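Local coordinates for cation efflux system protein CusF (Escherichia coli, PDB 3E6Z), which binds one copper ion per polypeptide as a periplasmic metallochaperone of the Cus efflux system, which confers resistance to copper and silver, at residues F43-T49 and L70-D75; V13-I17 and I54-D58; D58-N63 and D75-Q80. The protein carries 1 engineered substitution. All coordinates share one frame. Where two conformers were deposited one is given. Residues are numbered along the deposited sequence.

Contact 1 (F43-T49 and L70-D75); sequences FTITPQT and LSLLQD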
ATOM      1  N   PHE A  43       5.721   0.799  -1.520  1.00  8.90           N
ATOM      2  CA  PHE A  43       5.174   0.839  -0.135  1.00  9.42           C
ATOM      3  C   PHE A  43       6.155   0.157   0.770  1.00  9.14           C
ATOM      4  O   PHE A  43       6.827  -0.821   0.456  1.00 12.19           O
ATOM      5  CB  PHE A  43       3.797   0.138  -0.100  1.00  9.47           C
ATOM      6  CG  PHE A  43       2.768   0.849  -0.924  1.00  9.47           C
ATOM      7  CD1 PHE A  43       2.027   1.917  -0.336  1.00  8.88           C
ATOM      8  CD2 PHE A  43       2.586   0.574  -2.326  1.00  9.60           C
ATOM      9  CE1 PHE A  43       1.228   2.717  -1.069  1.00  9.65           C
ATOM     10  CE2 PHE A  43       1.693   1.335  -3.036  1.00  9.55           C
ATOM     11  CZ  PHE A  43       0.995   2.403  -2.467  1.00 10.04           C
ATOM     12  N   THR A  44       6.285   0.763   1.979  1.00  9.26           N
ATOM     13  CA  THR A  44       7.318   0.357   2.923  1.00  9.30           C
ATOM     14  C   THR A  44       6.770  -0.511   4.032  1.00  9.38           C
ATOM     15  O   THR A  44       5.783  -0.157   4.674  1.00  9.61           O
ATOM     16  CB  THR A  44       7.993   1.616   3.512  1.00  9.70           C
ATOM     17  OG1 THR A  44       8.585   2.371   2.471  1.00 10.67           O
ATOM     18  CG2 THR A  44       9.076   1.264   4.537  1.00 10.55           C
ATOM     19  N   ILE A  45       7.427  -1.654   4.279  1.00  9.80           N
ATOM     20  CA  ILE A  45       7.106  -2.525   5.387  1.00  9.93           C
ATOM     21  C   ILE A  45       7.927  -2.014   6.573  1.00 10.17           C
ATOM     22  O   ILE A  45       9.149  -1.886   6.519  1.00 11.12           O
ATOM     23  CB  ILE A  45       7.549  -3.977   5.102  1.00 10.03           C
ATOM     24  CG1 ILE A  45       6.959  -4.504   3.797  1.00 10.03           C
ATOM     25  CG2 ILE A  45       7.222  -4.863   6.305  1.00 11.61           C
ATOM     26  CD1 ILE A  45       7.650  -5.787   3.351  1.00 10.87           C
ATOM     27  N   THR A  46       7.228  -1.688   7.655  1.00 10.37           N
ATOM     28  CA  THR A  46       7.890  -1.309   8.924  1.00 10.89           C
ATOM     29  C   THR A  46       7.621  -2.414   9.940  1.00 12.01           C
ATOM     30  O   THR A  46       6.770  -3.291   9.760  1.00 11.95           O
ATOM     31  CB  THR A  46       7.301   0.042   9.444  1.00 10.70           C
ATOM     32  OG1 THR A  46       6.030  -0.276   9.956  1.00 11.07           O
ATOM     33  CG2 THR A  46       7.272   1.125   8.371  1.00 11.50           C
ATOM     34  N   PRO A  47       8.268  -2.340  11.114  1.00 13.07           N
ATOM     35  CA  PRO A  47       7.970  -3.326  12.168  1.00 13.62           C
ATOM     36  C   PRO A  47       6.512  -3.236  12.655  1.00 13.75           C
ATOM     37  O   PRO A  47       6.018  -4.216  13.257  1.00 15.50           O
ATOM     38  CB  PRO A  47       9.000  -3.035  13.245  1.00 14.54           C
ATOM     39  CG  PRO A  47      10.029  -2.402  12.605  1.00 14.57           C
ATOM     40  CD  PRO A  47       9.440  -1.547  11.484  1.00 13.82           C
ATOM     41  N   GLN A  48       5.821  -2.093  12.414  1.00 12.36           N
ATOM     42  CA  GLN A  48       4.427  -1.974  12.814  0.60 12.45           C
ATOM     43  C   GLN A  48       3.453  -2.431  11.757  1.00 12.34           C
ATOM     44  O   GLN A  48       2.272  -2.556  12.050  1.00 13.77           O
ATOM     45  CB  GLN A  48       4.111  -0.517  13.173  0.60 13.01           C
ATOM     46  CG  GLN A  48       4.836  -0.039  14.403  0.60 13.67           C
ATOM     47  CD  GLN A  48       6.369   0.267  14.123  0.60 15.10           C
ATOM     48  OE1 GLN A  48       6.816   0.611  13.033  0.60 16.21           O
ATOM     49  NE2 GLN A  48       7.125   0.230  15.196  0.60 16.17           N
ATOM     50  N   THR A  49       3.892  -2.752  10.521  1.00 11.16           N
ATOM     51  CA  THR A  49       2.993  -3.237   9.508  1.00 11.21           C
ATOM     52  C   THR A  49       2.442  -4.611   9.946  1.00 11.88           C
ATOM     53  O   THR A  49       3.249  -5.520  10.317  1.00 13.25           O
ATOM     54  CB  THR A  49       3.750  -3.470   8.158  1.00 10.37           C
ATOM     55  OG1 THR A  49       4.383  -2.224   7.753  1.00 10.17           O
ATOM     56  CG2 THR A  49       2.829  -3.978   7.041  1.00 10.69           C
ATOM     57  N   LEU A  70       7.746   8.591   1.808  1.00  9.37           N
ATOM     58  CA  LEU A  70       7.410   7.179   2.109  1.00  8.96           C
ATOM     59  C   LEU A  70       5.908   6.999   2.234  1.00  9.32           C
ATOM     60  O   LEU A  70       5.137   7.818   2.751  1.00  9.42           O
ATOM     61  CB  LEU A  70       8.001   6.759   3.404  1.00  9.84           C
ATOM     62  CG  LEU A  70       9.574   6.809   3.434  1.00 10.25           C
ATOM     63  CD1 LEU A  70      10.060   6.471   4.824  1.00 12.49           C
ATOM     64  CD2 LEU A  70      10.162   5.875   2.355  1.00 11.94           C
ATOM     65  N   SER A  71       5.451   5.771   1.782  1.00  8.89           N
ATOM     66  CA  SER A  71       4.085   5.318   2.067  1.00  8.60           C
ATOM     67  C   SER A  71       4.243   4.086   2.965  1.00  8.37           C
ATOM     68  O   SER A  71       4.674   3.016   2.498  1.00  8.91           O
ATOM     69  CB  SER A  71       3.357   4.974   0.736  1.00  8.93           C
ATOM     70  OG  SER A  71       3.278   6.039  -0.122  1.00 10.78           O
ATOM     71  N   LEU A  72       4.006   4.293   4.263  1.00  8.58           N
ATOM     72  CA  LEU A  72       4.254   3.251   5.253  1.00  9.00           C
ATOM     73  C   LEU A  72       3.016   2.359   5.398  1.00  9.02           C
ATOM     74  O   LEU A  72       1.915   2.829   5.644  1.00  9.06           O
ATOM     75  CB  LEU A  72       4.478   3.908   6.632  1.00  9.59           C
ATOM     76  CG  LEU A  72       5.630   4.939   6.642  1.00  9.93           C
ATOM     77  CD1 LEU A  72       5.752   5.445   8.134  1.00 10.90           C
ATOM     78  CD2 LEU A  72       6.984   4.291   6.192  1.00 10.68           C
ATOM     79  N   LEU A  73       3.231   1.029   5.204  1.00  8.98           N
ATOM     80  CA  LEU A  73       2.048   0.127   5.310  1.00  8.61           C
ATOM     81  C   LEU A  73       1.598  -0.061   6.696  1.00  8.58           C
ATOM     82  O   LEU A  73       2.368  -0.422   7.620  1.00  8.71           O
ATOM     83  CB  LEU A  73       2.447  -1.227   4.699  1.00  8.52           C
ATOM     84  CG  LEU A  73       2.612  -1.233   3.191  1.00  9.06           C
ATOM     85  CD1 LEU A  73       3.382  -2.478   2.748  1.00 10.24           C
ATOM     86  CD2 LEU A  73       1.270  -1.097   2.492  1.00  9.75           C
ATOM     87  N   GLN A  74       0.298   0.129   6.939  1.00  8.58           N
ATOM     88  CA  GLN A  74      -0.350  -0.297   8.152  1.00  9.29           C
ATOM     89  C   GLN A  74      -0.618  -1.817   8.112  1.00  9.74           C
ATOM     90  O   GLN A  74      -0.419  -2.495   9.128  1.00 10.55           O
ATOM     91  CB  GLN A  74      -1.704   0.426   8.331  1.00  9.04           C
ATOM     92  CG  GLN A  74      -1.641   1.990   8.385  1.00  9.27           C
ATOM     93  CD  GLN A  74      -1.060   2.464   9.731  1.00  9.46           C
ATOM     94  OE1 GLN A  74       0.168   2.469   9.892  1.00 10.10           O
ATOM     95  NE2 GLN A  74      -1.944   2.805  10.650  1.00 10.48           N
ATOM     96  N   ASP A  75      -1.097  -2.294   6.951  1.00  9.08           N
ATOM     97  CA  ASP A  75      -1.506  -3.715   6.850  1.00  9.40           C
ATOM     98  C   ASP A  75      -1.647  -4.006   5.361  1.00  9.39           C
ATOM     99  O   ASP A  75      -1.793  -3.103   4.535  1.00 10.95           O
ATOM    100  CB  ASP A  75      -2.792  -3.970   7.630  1.00 10.53           C
ATOM    101  CG  ASP A  75      -3.913  -2.995   7.246  1.00 11.31           C
ATOM    102  OD1 ASP A  75      -4.361  -3.007   6.084  1.00 12.87           O
ATOM    103  OD2 ASP A  75      -4.173  -2.070   8.064  1.00 14.40           O
TER
HETATM  104  O   HOH W   1       7.289   3.889   0.543  1.00  9.28           O
HETATM  105  O   HOH W   2      -1.007  -1.572  11.735  1.00 19.23           O
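This is the barrel-closing pairing of an OB fold: the end of strand 39-44 meets strand 70-78 in parallel, linked by a single bridge between T44 and L72. F43 comes first, buried against S71 and L73, with its CB 3.8 Å from L73 CG and its CD1 3.5 Å from S71 CB; beyond them F62 and F64 meet its ring edge-to-face, and the bound copper ion lies about 6 Å from the F43 side chain. T44 then makes the bridge. Its N donates to S71 O (2.8 Å) and its O accepts from L73 N (2.9 Å), both nearly straight, so one residue bonds to the two that flank L72, as parallel strands require. T44 OG1, also bonded to K23, shares a water with S71 N. I45 points away, although its CG1 still lies 4.2 Å from L73 CD1. At T46 the chain enters a type I turn running to T49, closed by T49 N to T46 O (3.0 Å), while T46 CG2 rests 3.9 Å from L72 CD2. P47 and Q48 carry the turn round, and a water spans Q48 O, weakly, and Q74 O. The turn returns T49 to the other strand: its OG1 accepts from T46 N at 2.9 Å and donates to L73 O at 2.7 Å, while its CG2 sits 3.6 Å from L73 CB.

Contact 2 (V13-I17 and I54-D58); sequences VVKGI and IKTGD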
ATOM      1  N   VAL A  13      -2.540  -4.726  -7.156  1.00 10.43           N
ATOM      2  CA  VAL A  13      -1.887  -6.012  -7.479  1.00  9.80           C
ATOM      3  C   VAL A  13      -0.388  -5.843  -7.108  1.00 10.40           C
ATOM      4  O   VAL A  13       0.269  -4.883  -7.503  1.00 10.82           O
ATOM      5  CB  VAL A  13      -2.007  -6.353  -8.980  1.00 10.51           C
ATOM      6  CG1 VAL A  13      -1.172  -7.644  -9.305  1.00 11.90           C
ATOM      7  CG2 VAL A  13      -3.525  -6.593  -9.296  1.00 11.76           C
ATOM      8  N   VAL A  14       0.135  -6.820  -6.400  1.00  9.81           N
ATOM      9  CA  VAL A  14       1.538  -6.836  -5.979  1.00 10.00           C
ATOM     10  C   VAL A  14       2.414  -7.108  -7.247  1.00  9.58           C
ATOM     11  O   VAL A  14       2.218  -8.137  -7.944  1.00 10.43           O
ATOM     12  CB  VAL A  14       1.822  -7.872  -4.963  1.00 10.16           C
ATOM     13  CG1 VAL A  14       3.304  -7.964  -4.610  1.00 10.29           C
ATOM     14  CG2 VAL A  14       0.927  -7.618  -3.703  1.00 10.80           C
ATOM     15  N   LYS A  15       3.407  -6.250  -7.522  1.00 10.20           N
ATOM     16  CA  LYS A  15       4.280  -6.506  -8.631  0.60 10.84           C
ATOM     17  C   LYS A  15       5.685  -6.862  -8.231  1.00 10.94           C
ATOM     18  O   LYS A  15       6.359  -7.558  -8.983  1.00 12.19           O
ATOM     19  CB  LYS A  15       4.150  -5.325  -9.533  0.60 11.20           C
ATOM     20  CG  LYS A  15       2.752  -5.117 -10.091  0.60 11.17           C
ATOM     21  CD  LYS A  15       2.309  -6.245 -10.970  0.60 11.20           C
ATOM     22  CE  LYS A  15       3.211  -6.486 -12.224  0.60 11.45           C
ATOM     23  NZ  LYS A  15       2.687  -7.600 -13.052  0.60 11.62           N
ATOM     24  N   GLY A  16       6.124  -6.496  -7.008  1.00 10.55           N
ATOM     25  CA  GLY A  16       7.403  -6.882  -6.524  1.00 11.05           C
ATOM     26  C   GLY A  16       7.423  -6.887  -4.988  1.00 10.81           C
ATOM     27  O   GLY A  16       6.716  -6.022  -4.378  1.00 10.87           O
ATOM     28  N   ILE A  17       8.229  -7.751  -4.415  1.00 11.01           N
ATOM     29  CA  ILE A  17       8.426  -7.810  -2.968  1.00 11.68           C
ATOM     30  C   ILE A  17       9.883  -7.918  -2.722  1.00 12.02           C
ATOM     31  O   ILE A  17      10.531  -8.897  -3.124  1.00 13.23           O
ATOM     32  CB  ILE A  17       7.671  -8.988  -2.299  1.00 12.43           C
ATOM     33  CG1 ILE A  17       6.166  -8.880  -2.561  1.00 12.59           C
ATOM     34  CG2 ILE A  17       7.985  -9.002  -0.790  1.00 13.06           C
ATOM     35  CD1 ILE A  17       5.451 -10.207  -2.297  1.00 13.57           C
ATOM     36  N   ILE A  54       1.546 -12.849   1.116  1.00 12.92           N
ATOM     37  CA  ILE A  54       1.321 -12.303  -0.255  1.00 12.58           C
ATOM     38  C   ILE A  54       2.457 -12.737  -1.198  1.00 12.67           C
ATOM     39  O   ILE A  54       3.550 -13.126  -0.788  1.00 13.50           O
ATOM     40  CB  ILE A  54       1.222 -10.775  -0.220  1.00 12.46           C
ATOM     41  CG1 ILE A  54       2.494 -10.195   0.419  1.00 12.95           C
ATOM     42  CG2 ILE A  54      -0.072 -10.328   0.542  1.00 13.55           C
ATOM     43  CD1 ILE A  54       2.708  -8.674   0.126  1.00 13.46           C
ATOM     44  N   LYS A  55       2.141 -12.649  -2.483  1.00 11.58           N
ATOM     45  CA  LYS A  55       3.120 -12.975  -3.563  1.00 11.32           C
ATOM     46  C   LYS A  55       2.807 -12.112  -4.790  1.00 10.95           C
ATOM     47  O   LYS A  55       1.714 -11.540  -4.894  1.00 11.08           O
ATOM     48  CB  LYS A  55       3.171 -14.441  -3.906  1.00 11.25           C
ATOM     49  CG  LYS A  55       1.862 -14.929  -4.494  1.00 11.38           C
ATOM     50  CD  LYS A  55       1.857 -16.460  -4.587  1.00 11.63           C
ATOM     51  CE  LYS A  55       0.615 -17.019  -5.254  1.00 12.46           C
ATOM     52  NZ  LYS A  55      -0.617 -16.605  -4.563  1.00 14.71           N
ATOM     53  N   THR A  56       3.786 -11.970  -5.669  1.00 10.81           N
ATOM     54  CA  THR A  56       3.575 -11.170  -6.858  1.00 10.83           C
ATOM     55  C   THR A  56       2.376 -11.717  -7.653  1.00 10.80           C
ATOM     56  O   THR A  56       2.163 -12.971  -7.735  1.00 11.41           O
ATOM     57  CB  THR A  56       4.813 -11.039  -7.718  1.00 10.77           C
ATOM     58  OG1 THR A  56       5.168 -12.364  -8.151  1.00 11.41           O
ATOM     59  CG2 THR A  56       5.942 -10.361  -6.970  1.00 11.86           C
ATOM     60  N   GLY A  57       1.618 -10.786  -8.220  1.00 10.39           N
ATOM     61  CA  GLY A  57       0.350 -11.074  -8.895  1.00 10.69           C
ATOM     62  C   GLY A  57      -0.875 -11.177  -8.025  1.00 10.54           C
ATOM     63  O   GLY A  57      -2.004 -11.120  -8.522  1.00 11.90           O
ATOM     64  N   ASP A  58      -0.719 -11.169  -6.674  1.00 10.85           N
ATOM     65  CA  ASP A  58      -1.888 -11.237  -5.821  1.00 10.58           C
ATOM     66  C   ASP A  58      -2.636  -9.906  -5.851  1.00 10.18           C
ATOM     67  O   ASP A  58      -1.992  -8.764  -5.810  1.00 11.05           O
ATOM     68  CB  ASP A  58      -1.520 -11.462  -4.357  1.00 11.55           C
ATOM     69  CG  ASP A  58      -1.150 -12.886  -4.011  1.00 12.00           C
ATOM     70  OD1 ASP A  58      -1.372 -13.819  -4.835  1.00 12.78           O
ATOM     71  OD2 ASP A  58      -0.579 -13.083  -2.889  1.00 12.58           O
TER
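I17 extends from strand 8-18 over the loop at I54-K55: its CD1 lies 4.0 Å from I54 CD1 and 3.8 Å from both I54 O and K55 CA. V14, on the same strand and likewise pointing at the loop, is the buried residue here. Its CB is 3.7 Å from K55 O and its CG2 4.4 Å from I54 CD1, and it continues inward onto I24 and V60, residues that I54 also touches. Between V14 and I17 the strand carries a classic bulge, K15 and G16 both facing T25 of strand 23-28, and T56 packs along this part with CG2 3.5 Å from K15 O and 3.8 Å from G16 CA.

Two backbone hydrogen bonds clamp the loop to V14: G57 N to V14 O at 2.7 Å and V14 N to D58 O at 2.9 Å. The loop presents these groups through a type II turn from K55 to D58, with G57 in the positive-phi position usual for its third residue and D58 N bonded to K55 O at 3.0 Å. D58 braces the turn further: OD2 accepts from K55 N (2.8 Å) and OD1 forms a salt bridge with K55 NZ (2.9 Å). The chemistry is thus divided, the charges of K55 and D58 being paired within the turn, while main-chain bonds and apolar side chains hold that turn to the barrel strand.

Contact 3 (D58-N63 and D75-Q80); sequences DKVAFN and DIKVSQ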
ATOM      1  N   ASP A  58      -0.719 -11.169  -6.674  1.00 10.85           N
ATOM      2  CA  ASP A  58      -1.888 -11.237  -5.821  1.00 10.58           C
ATOM      3  C   ASP A  58      -2.636  -9.906  -5.851  1.00 10.18           C
ATOM      4  O   ASP A  58      -1.992  -8.764  -5.810  1.00 11.05           O
ATOM      5  CB  ASP A  58      -1.520 -11.462  -4.357  1.00 11.55           C
ATOM      6  CG  ASP A  58      -1.150 -12.886  -4.011  1.00 12.00           C
ATOM      7  OD1 ASP A  58      -1.372 -13.819  -4.835  1.00 12.78           O
ATOM      8  OD2 ASP A  58      -0.579 -13.083  -2.889  1.00 12.58           O
ATOM      9  N   LYS A  59      -3.920  -9.889  -6.053  0.50  9.61           N
ATOM     10  CA  LYS A  59      -4.725  -8.720  -5.731  0.50  9.26           C
ATOM     11  C   LYS A  59      -4.671  -8.613  -4.173  0.50 10.06           C
ATOM     12  O   LYS A  59      -4.791  -9.572  -3.492  0.50  9.52           O
ATOM     13  CB  LYS A  59      -6.172  -8.969  -6.187  0.50  9.31           C
ATOM     14  CG  LYS A  59      -6.396  -9.322  -7.547  0.50  9.50           C
ATOM     15  CD  LYS A  59      -7.917  -9.524  -7.935  0.50 10.24           C
ATOM     16  CE  LYS A  59      -7.983  -9.858  -9.388  0.50 10.88           C
ATOM     17  NZ  LYS A  59      -9.320 -10.024  -9.877  0.50 11.43           N
ATOM     18  N   VAL A  60      -4.563  -7.400  -3.640  1.00 10.54           N
ATOM     19  CA  VAL A  60      -4.455  -7.053  -2.219  1.00 10.19           C
ATOM     20  C   VAL A  60      -5.324  -5.883  -1.853  1.00 10.64           C
ATOM     21  O   VAL A  60      -5.618  -5.034  -2.660  1.00 11.26           O
ATOM     22  CB  VAL A  60      -2.962  -6.795  -1.823  1.00 10.39           C
ATOM     23  CG1 VAL A  60      -2.130  -8.087  -1.831  1.00 10.87           C
ATOM     24  CG2 VAL A  60      -2.371  -5.730  -2.770  1.00 10.52           C
ATOM     25  N   ALA A  61      -5.666  -5.885  -0.548  1.00 10.61           N
ATOM     26  CA  ALA A  61      -6.275  -4.714   0.131  1.00 10.75           C
ATOM     27  C   ALA A  61      -5.231  -4.264   1.185  1.00  9.99           C
ATOM     28  O   ALA A  61      -4.670  -5.061   1.894  1.00 11.21           O
ATOM     29  CB  ALA A  61      -7.551  -5.176   0.848  1.00 11.32           C
ATOM     30  N   PHE A  62      -4.990  -2.936   1.229  1.00  9.62           N
ATOM     31  CA  PHE A  62      -3.947  -2.484   2.091  1.00  9.19           C
ATOM     32  C   PHE A  62      -4.294  -1.084   2.501  1.00  9.21           C
ATOM     33  O   PHE A  62      -5.085  -0.367   1.938  1.00  9.91           O
ATOM     34  CB  PHE A  62      -2.528  -2.592   1.425  1.00  9.82           C
ATOM     35  CG  PHE A  62      -2.401  -1.787   0.179  1.00  9.57           C
ATOM     36  CD1 PHE A  62      -2.926  -2.228  -1.095  1.00 10.29           C
ATOM     37  CD2 PHE A  62      -1.684  -0.533   0.182  1.00 10.19           C
ATOM     38  CE1 PHE A  62      -2.770  -1.453  -2.201  1.00 10.58           C
ATOM     39  CE2 PHE A  62      -1.491   0.175  -0.941  1.00 10.17           C
ATOM     40  CZ  PHE A  62      -2.003  -0.256  -2.188  1.00 10.64           C
ATOM     41  N   ASN A  63      -3.614  -0.725   3.608  1.00  9.19           N
ATOM     42  CA  ASN A  63      -3.846   0.620   4.217  1.00  9.56           C
ATOM     43  C   ASN A  63      -2.447   1.174   4.481  1.00  9.57           C
ATOM     44  O   ASN A  63      -1.544   0.453   4.884  1.00  9.70           O
ATOM     45  CB  ASN A  63      -4.592   0.534   5.559  1.00 10.06           C
ATOM     46  CG  ASN A  63      -6.022   0.151   5.301  1.00 11.78           C
ATOM     47  OD1 ASN A  63      -6.824   0.986   4.876  1.00 13.55           O
ATOM     48  ND2 ASN A  63      -6.311  -1.165   5.314  1.00 12.62           N
ATOM     49  N   ASP A  75      -1.097  -2.294   6.951  1.00  9.08           N
ATOM     50  CA  ASP A  75      -1.506  -3.715   6.850  1.00  9.40           C
ATOM     51  C   ASP A  75      -1.647  -4.006   5.361  1.00  9.39           C
ATOM     52  O   ASP A  75      -1.793  -3.103   4.535  1.00 10.95           O
ATOM     53  CB  ASP A  75      -2.792  -3.970   7.630  1.00 10.53           C
ATOM     54  CG  ASP A  75      -3.913  -2.995   7.246  1.00 11.31           C
ATOM     55  OD1 ASP A  75      -4.361  -3.007   6.084  1.00 12.87           O
ATOM     56  OD2 ASP A  75      -4.173  -2.070   8.064  1.00 14.40           O
ATOM     57  N   ILE A  76      -1.620  -5.303   5.039  1.00  9.47           N
ATOM     58  CA  ILE A  76      -1.831  -5.745   3.657  1.00  9.69           C
ATOM     59  C   ILE A  76      -2.252  -7.169   3.793  1.00 10.07           C
ATOM     60  O   ILE A  76      -1.755  -7.954   4.541  1.00 11.29           O
ATOM     61  CB  ILE A  76      -0.500  -5.571   2.814  1.00 10.35           C
ATOM     62  CG1 ILE A  76      -0.771  -6.027   1.354  1.00  9.98           C
ATOM     63  CG2 ILE A  76       0.703  -6.291   3.415  1.00 11.40           C
ATOM     64  CD1 ILE A  76       0.257  -5.519   0.434  1.00 10.98           C
ATOM     65  N   LYS A  77      -3.231  -7.541   2.926  1.00  9.79           N
ATOM     66  CA  LYS A  77      -3.764  -8.864   2.876  0.60 10.78           C
ATOM     67  C   LYS A  77      -4.207  -9.122   1.487  1.00 11.04           C
ATOM     68  O   LYS A  77      -4.587  -8.237   0.786  1.00 11.04           O
ATOM     69  CB  LYS A  77      -4.976  -9.106   3.766  0.60 12.09           C
ATOM     70  CG  LYS A  77      -6.170  -8.375   3.464  0.60 13.02           C
ATOM     71  CD  LYS A  77      -7.316  -8.982   4.341  0.60 13.61           C
ATOM     72  CE  LYS A  77      -8.738  -9.001   3.694  0.60 13.92           C
ATOM     73  NZ  LYS A  77      -9.086  -9.278   2.275  0.60 13.95           N
ATOM     74  N   VAL A  78      -4.308 -10.417   1.099  1.00 11.43           N
ATOM     75  CA  VAL A  78      -4.930 -10.767  -0.217  1.00 11.93           C
ATOM     76  C   VAL A  78      -6.437 -10.416  -0.139  1.00 12.09           C
ATOM     77  O   VAL A  78      -7.091 -10.591   0.880  1.00 12.97           O
ATOM     78  CB  VAL A  78      -4.779 -12.300  -0.490  1.00 12.54           C
ATOM     79  CG1 VAL A  78      -5.755 -12.753  -1.666  1.00 13.31           C
ATOM     80  CG2 VAL A  78      -3.347 -12.565  -0.810  1.00 13.11           C
ATOM     81  N   SER A  79      -6.938  -9.883  -1.250  1.00 12.33           N
ATOM     82  CA  SER A  79      -8.360  -9.539  -1.359  1.00 13.24           C
ATOM     83  C   SER A  79      -8.953 -10.139  -2.622  1.00 13.56           C
ATOM     84  O   SER A  79      -8.255 -10.619  -3.477  1.00 15.63           O
ATOM     85  CB  SER A  79      -8.548  -8.075  -1.302  1.00 14.31           C
ATOM     86  OG  SER A  79      -7.990  -7.496  -2.381  1.00 16.09           O
ATOM     87  N   GLN A  80     -10.262 -10.127  -2.725  0.80 14.61           N
ATOM     88  CA  GLN A  80     -11.019 -10.624  -3.868  0.80 15.24           C
ATOM     89  C   GLN A  80     -10.949  -9.546  -4.958  0.80 16.26           C
ATOM     90  O   GLN A  80     -10.991  -8.309  -4.749  0.80 17.22           O
ATOM     91  CB  GLN A  80     -12.465 -10.983  -3.446  0.80 15.74           C
ATOM     92  CG  GLN A  80     -13.324 -11.370  -4.596  0.80 15.63           C
ATOM     93  CD  GLN A  80     -14.573 -12.088  -4.148  0.80 16.06           C
ATOM     94  OE1 GLN A  80     -15.286 -11.597  -3.237  0.80 17.10           O
ATOM     95  NE2 GLN A  80     -14.837 -13.282  -4.709  0.80 16.81           N
ATOM     96  OXT GLN A  80     -11.021 -10.000  -6.151  0.80 17.37           O
TER
HETATM   97  O   HOH W   3      -5.248  -5.159   4.713  1.00 12.42           O
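Strands 59-67 and 70-78 run antiparallel as the two arms of a hairpin, their local axes 4.6 Å apart and 160° from each other in direction. In the hydrogen-bonded pair A61-K77, both amides and both carbonyls are used: A61 N donates to K77 O at 2.9 Å, and K77 N to A61 O at 3.0 Å. A61 O accepts a second hydrogen bond, from a water (2.9 Å) that also donates to D75 OD1 (2.7 Å). Toward the chain terminus, S79 N donates to K59 O at 3.1 Å.

The N63-D75 pair is lopsided. N63 N to D75 O is sound at 3.1 Å, whereas D75 N to N63 O is weak at 3.5 Å. N63 O takes its better bond from Q74 N (2.8 Å), since Q74 and D75 form a classic bulge opposite N63; the side chains add N63 ND2 to D75 OD1 at 2.8 Å, and N63 OD1 is taken by S9. K77 NZ folds back to V78 O (2.8 Å), and the D58 carboxylate is occupied by K55.

Between the hydrogen-bonded pairs, F62 and I76 turn to the barrel interior; F62 CB lies 3.9 Å from I76 CG1, and V60 CB equally far from I76 CG1. Strand 8-18 flanks 59-67 on its other edge, where the main chains of V60 and F62 bond to G12 and A10 and V14 packs on V60, while I26 of strand 23-28 meets both F62 and I76.

In chain order, contacts 1 and 2 interleave, as do 1 and 3, while contact 2 is complete before contact 3 begins. Contact 3 is the middle piece, sharing D58 with contact 2 (centres 10 Å apart) and D75 with contact 1 (centres 13 Å apart). The centres of contacts 1 and 2 are 15 Å apart, their nearest atoms about 5 Å. F62 packs on F43 and L73, V60 on V14 and I54, and I76 on I54, so contact 3 links the other two. Contact 1 joins the outer strands, closing the barrel that carries the copper site of H28, M39 and M41; contact 3 pairs neighbours within the sheet, and contact 2 holds the loop before strand 59-67 against strand 8-18.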